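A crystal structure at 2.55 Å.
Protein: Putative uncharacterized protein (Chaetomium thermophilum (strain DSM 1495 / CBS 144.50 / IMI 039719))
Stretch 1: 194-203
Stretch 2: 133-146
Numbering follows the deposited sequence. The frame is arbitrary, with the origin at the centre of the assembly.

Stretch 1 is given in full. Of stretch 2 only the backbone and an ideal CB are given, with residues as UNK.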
# COMPACT_ATOMS: atom_id res chain seq x y z
N ASP A 194 19.57 9.27 3.67
CA ASP A 194 19.36 10.62 3.11
C ASP A 194 18.62 10.62 1.77
O ASP A 194 18.56 11.64 1.09
CB ASP A 194 20.70 11.35 2.94
CG ASP A 194 21.22 11.93 4.24
OD1 ASP A 194 20.64 11.63 5.30
OD2 ASP A 194 22.21 12.69 4.19
N LEU A 195 18.07 9.48 1.40
CA LEU A 195 17.21 9.41 0.22
C LEU A 195 15.88 10.11 0.48
O LEU A 195 15.30 10.70 -0.43
CB LEU A 195 16.99 7.95 -0.19
CG LEU A 195 18.29 7.17 -0.41
CD1 LEU A 195 18.00 5.69 -0.62
CD2 LEU A 195 19.06 7.75 -1.59
N LEU A 196 15.39 10.02 1.71
CA LEU A 196 14.11 10.62 2.08
C LEU A 196 14.20 11.50 3.32
O LEU A 196 14.84 11.12 4.31
CB LEU A 196 13.06 9.54 2.30
CG LEU A 196 12.40 8.95 1.06
CD1 LEU A 196 11.26 8.03 1.47
CD2 LEU A 196 11.89 10.06 0.16
N GLU A 197 13.56 12.66 3.28
CA GLU A 197 13.33 13.44 4.48
C GLU A 197 12.16 12.82 5.24
O GLU A 197 11.38 12.07 4.65
CB GLU A 197 13.06 14.91 4.14
CG GLU A 197 14.22 15.62 3.45
CD GLU A 197 15.46 15.69 4.33
OE1 GLU A 197 15.31 15.96 5.54
OE2 GLU A 197 16.58 15.51 3.81
N PRO A 198 12.03 13.12 6.54
CA PRO A 198 10.88 12.60 7.28
C PRO A 198 9.55 13.08 6.69
O PRO A 198 9.49 14.19 6.15
CB PRO A 198 11.10 13.15 8.69
CG PRO A 198 12.58 13.28 8.78
CD PRO A 198 12.98 13.80 7.44
N ARG A 199 8.52 12.26 6.79
CA ARG A 199 7.23 12.58 6.19
C ARG A 199 6.62 13.79 6.88
O ARG A 199 6.67 13.92 8.10
CB ARG A 199 6.27 11.39 6.28
CG ARG A 199 4.94 11.62 5.58
CD ARG A 199 4.01 10.44 5.75
NE ARG A 199 3.46 10.40 7.10
CZ ARG A 199 2.31 10.96 7.45
NH1 ARG A 199 1.59 11.62 6.55
NH2 ARG A 199 1.87 10.87 8.70
N VAL A 200 6.03 14.68 6.09
CA VAL A 200 5.36 15.85 6.64
C VAL A 200 3.85 15.68 6.55
O VAL A 200 3.27 15.58 5.46
CB VAL A 200 5.80 17.15 5.92
CG1 VAL A 200 7.18 17.58 6.40
CG2 VAL A 200 5.79 16.98 4.41
N SER A 201 3.20 15.61 7.70
CA SER A 201 1.76 15.45 7.77
C SER A 201 1.05 16.75 7.38
O SER A 201 1.55 17.83 7.69
CB SER A 201 1.33 15.01 9.17
OG SER A 201 -0.05 14.70 9.21
N PRO A 202 -0.11 16.64 6.72
CA PRO A 202 -0.94 17.81 6.42
C PRO A 202 -1.30 18.58 7.68
O PRO A 202 -1.42 19.80 7.66
CB PRO A 202 -2.19 17.19 5.78
CG PRO A 202 -1.69 15.93 5.17
CD PRO A 202 -0.68 15.41 6.16
N LEU A 203 -1.47 17.85 8.78
CA LEU A 203 -1.76 18.45 10.07
C LEU A 203 -0.54 19.19 10.64
O LEU A 203 -0.68 20.17 11.37
CB LEU A 203 -2.23 17.38 11.05
CG LEU A 203 -3.49 16.61 10.65
CD1 LEU A 203 -3.88 15.60 11.72
CD2 LEU A 203 -4.64 17.57 10.36
N UNK A 133 11.24 1.55 -4.10
CA UNK A 133 10.68 1.88 -2.80
C UNK A 133 10.58 3.39 -2.53
O UNK A 133 9.55 3.87 -2.07
CB UNK A 133 11.53 1.22 -1.71
N UNK A 134 11.64 4.13 -2.86
CA UNK A 134 11.65 5.57 -2.66
C UNK A 134 10.51 6.23 -3.44
O UNK A 134 9.75 7.05 -2.90
CB UNK A 134 13.00 6.16 -3.08
N UNK A 135 10.39 5.83 -4.70
CA UNK A 135 9.35 6.35 -5.57
C UNK A 135 7.97 6.01 -5.01
O UNK A 135 7.05 6.81 -5.09
CB UNK A 135 9.51 5.79 -6.99
N UNK A 136 7.84 4.81 -4.45
CA UNK A 136 6.57 4.38 -3.90
C UNK A 136 6.16 5.24 -2.71
O UNK A 136 5.01 5.66 -2.60
CB UNK A 136 6.64 2.91 -3.49
N UNK A 137 7.11 5.50 -1.81
CA UNK A 137 6.83 6.34 -0.66
C UNK A 137 6.42 7.74 -1.13
O UNK A 137 5.40 8.27 -0.70
CB UNK A 137 8.05 6.41 0.26
N UNK A 138 7.22 8.31 -2.03
CA UNK A 138 6.98 9.68 -2.49
C UNK A 138 5.63 9.81 -3.21
O UNK A 138 4.92 10.79 -3.01
CB UNK A 138 8.11 10.13 -3.42
N UNK A 139 5.29 8.84 -4.05
CA UNK A 139 4.04 8.87 -4.80
C UNK A 139 2.82 8.62 -3.94
O UNK A 139 1.82 9.32 -4.05
CB UNK A 139 4.09 7.83 -5.93
N UNK A 140 2.88 7.60 -3.09
CA UNK A 140 1.70 7.16 -2.35
C UNK A 140 1.42 7.95 -1.07
O UNK A 140 0.26 8.15 -0.72
CB UNK A 140 1.85 5.68 -2.00
N UNK A 141 2.46 8.41 -0.39
CA UNK A 141 2.24 9.09 0.89
C UNK A 141 1.31 10.32 0.85
O UNK A 141 0.59 10.56 1.82
CB UNK A 141 3.60 9.52 1.45
N UNK A 142 1.30 11.08 -0.26
CA UNK A 142 0.34 12.20 -0.25
C UNK A 142 -1.12 11.78 -0.11
O UNK A 142 -1.93 12.56 0.38
CB UNK A 142 0.49 13.01 -1.54
N UNK A 143 -1.45 10.57 -0.53
CA UNK A 143 -2.84 10.12 -0.51
C UNK A 143 -3.25 9.58 0.85
O UNK A 143 -4.35 9.04 1.01
CB UNK A 143 -3.06 9.05 -1.58
N UNK A 144 -2.37 9.73 1.84
CA UNK A 144 -2.75 9.54 3.23
C UNK A 144 -3.74 10.64 3.64
O UNK A 144 -4.34 10.57 4.72
CB UNK A 144 -1.52 9.55 4.13
N UNK A 145 -3.89 11.65 2.79
CA UNK A 145 -4.84 12.73 3.02
C UNK A 145 -6.19 12.46 2.34
O UNK A 145 -7.16 13.18 2.56
CB UNK A 145 -4.26 14.05 2.52
N UNK A 146 -6.23 11.42 1.52
CA UNK A 146 -7.47 11.03 0.85
C UNK A 146 -8.30 10.21 1.83
O UNK A 146 -7.93 9.10 2.22
CB UNK A 146 -7.19 10.24 -0.43

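Stretch 1, with no regular helix or strand, runs alongside stretch 2, first by its helix and then by a 3-10 segment (141-145). Position 133 opens the stretch, in helical geometry, with its CA-to-CB bond sideways and nothing of stretch 1 within reach of its ideal CB, so stretch 1 sets no preference. It is Asp-133, whose OD1 accepts a hydrogen bond from the backbone N of position 134 at 2.6 Å.

Position 134 points toward stretch 1, its ideal CB 5.0 Å from Leu-196 CG and 5.2 Å from Leu-195 CB. That spacing suits a medium or long chain with aliphatic length: leucine, methionine, lysine or arginine. The residue is Lys-134, fully extended with all four chi angles t. Its CD lies 4.3 Å from Leu-195 CB and its CE 3.8 Å from Leu-195 O; the methylenes make the contact, and no hydrogen bond crosses.

Positions 135 and 136 meet nothing of stretch 1, the first pointing away. They are Glu-135 and Val-136.

Position 137, one turn on from 133, points toward stretch 1 with its ideal CB already 3.8 Å from Leu-196 CD1. A methyl so close asks for an apolar base, and a larger group must lead off past it; alanine, leucine or an aromatic could serve. Tyr-137 takes chi1 m and carries its ring obliquely to that methyl.

At 138 CA-to-CB points sideways, the ideal CB 5.2 Å from Leu-196 CD2, a gap that one small branch can fill: threonine, valine or isoleucine. Thr-138 sets its CG2 3.8 Å from Leu-196 CD2, so Leu-196 touches both this residue and Tyr-137.

Positions 139 and 140 are out of reach: Leu-139 and Leu-140.

At 141 the CB points toward stretch 1, 4.4 Å from Arg-199 CD. A nearby guanidinium invites an acid, though an aliphatic chain could pack on the arginine's methylenes. Glu-141 is the acid, yet its OE1 approaches Arg-199 CG at 3.5 Å rather than pairing with the guanidinium; both groups find hydrogen-bond partners elsewhere in the structure.

Position 142 points away and 143 is out of reach; they hold Pro-142 and Phe-143.

Position 144 has its ideal CB 4.4 Å from Arg-199 NH1. A flat guanidinium accepts an aliphatic or aromatic group over its face, or an acid beside it. Leu-144 lays its CD1 over one face, 3.6 Å from NH1 of Arg-199.

Position 145 points toward stretch 1, its ideal CB 4.1 Å from Pro-202 CG, and could take a flexible or apolar chain. Glu-145 brings OE2 to 3.5 Å from Pro-202 CG. Position 146 is beyond reach, and is Asp-146.

Stretch 2 (133-146) DKEVYTLLEPFLED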
# COMPACT_ATOMS: atom_id res chain seq x y z
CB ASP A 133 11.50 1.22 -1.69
CG ASP A 133 13.00 1.40 -1.87
OD1 ASP A 133 13.40 2.22 -2.71
OD2 ASP A 133 13.77 0.72 -1.16
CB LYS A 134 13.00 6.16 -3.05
CG LYS A 134 13.00 7.68 -3.22
CD LYS A 134 14.39 8.17 -3.60
CE LYS A 134 14.38 9.65 -3.97
NZ LYS A 134 15.72 10.09 -4.46
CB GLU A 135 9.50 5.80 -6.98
CG GLU A 135 9.00 6.73 -8.07
CD GLU A 135 8.98 6.07 -9.44
OE1 GLU A 135 8.12 6.43 -10.27
OE2 GLU A 135 9.84 5.19 -9.68
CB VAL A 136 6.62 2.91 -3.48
CG1 VAL A 136 5.42 2.56 -2.60
CG2 VAL A 136 6.63 2.03 -4.71
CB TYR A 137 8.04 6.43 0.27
CG TYR A 137 8.29 5.17 1.07
CD1 TYR A 137 7.39 4.76 2.05
CD2 TYR A 137 9.42 4.40 0.86
CE1 TYR A 137 7.61 3.61 2.78
CE2 TYR A 137 9.65 3.25 1.58
CZ TYR A 137 8.75 2.86 2.54
OH TYR A 137 8.99 1.71 3.27
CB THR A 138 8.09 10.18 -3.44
OG1 THR A 138 8.22 9.28 -4.55
CG2 THR A 138 9.42 10.26 -2.71
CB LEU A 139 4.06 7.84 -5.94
CG LEU A 139 5.03 8.08 -7.09
CD1 LEU A 139 5.18 6.81 -7.93
CD2 LEU A 139 4.56 9.23 -7.95
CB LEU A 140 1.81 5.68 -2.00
CG LEU A 140 1.92 4.73 -3.19
CD1 LEU A 140 1.74 3.29 -2.74
CD2 LEU A 140 0.91 5.10 -4.25
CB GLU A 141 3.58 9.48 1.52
CG GLU A 141 4.29 8.32 2.19
CD GLU A 141 5.53 8.74 2.96
OE1 GLU A 141 6.03 9.86 2.72
OE2 GLU A 141 6.00 7.93 3.79
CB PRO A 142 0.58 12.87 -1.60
CG PRO A 142 2.00 12.59 -1.90
CD PRO A 142 2.24 11.20 -1.39
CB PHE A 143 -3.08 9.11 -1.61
CG PHE A 143 -2.79 9.65 -2.98
CD1 PHE A 143 -3.53 10.70 -3.48
CD2 PHE A 143 -1.74 9.15 -3.73
CE1 PHE A 143 -3.26 11.22 -4.73
CE2 PHE A 143 -1.46 9.67 -4.98
CZ PHE A 143 -2.22 10.71 -5.48
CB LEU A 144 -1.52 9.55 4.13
CG LEU A 144 -0.58 8.34 4.06
CD1 LEU A 144 0.63 8.56 4.96
CD2 LEU A 144 -1.30 7.07 4.46
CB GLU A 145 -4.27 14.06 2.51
CG GLU A 145 -4.82 15.29 3.19
CD GLU A 145 -4.15 16.56 2.71
OE1 GLU A 145 -4.63 17.66 3.05
OE2 GLU A 145 -3.13 16.46 1.99
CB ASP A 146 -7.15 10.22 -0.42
CG ASP A 146 -8.37 10.02 -1.31
OD1 ASP A 146 -9.51 10.20 -0.85
OD2 ASP A 146 -8.17 9.68 -2.50
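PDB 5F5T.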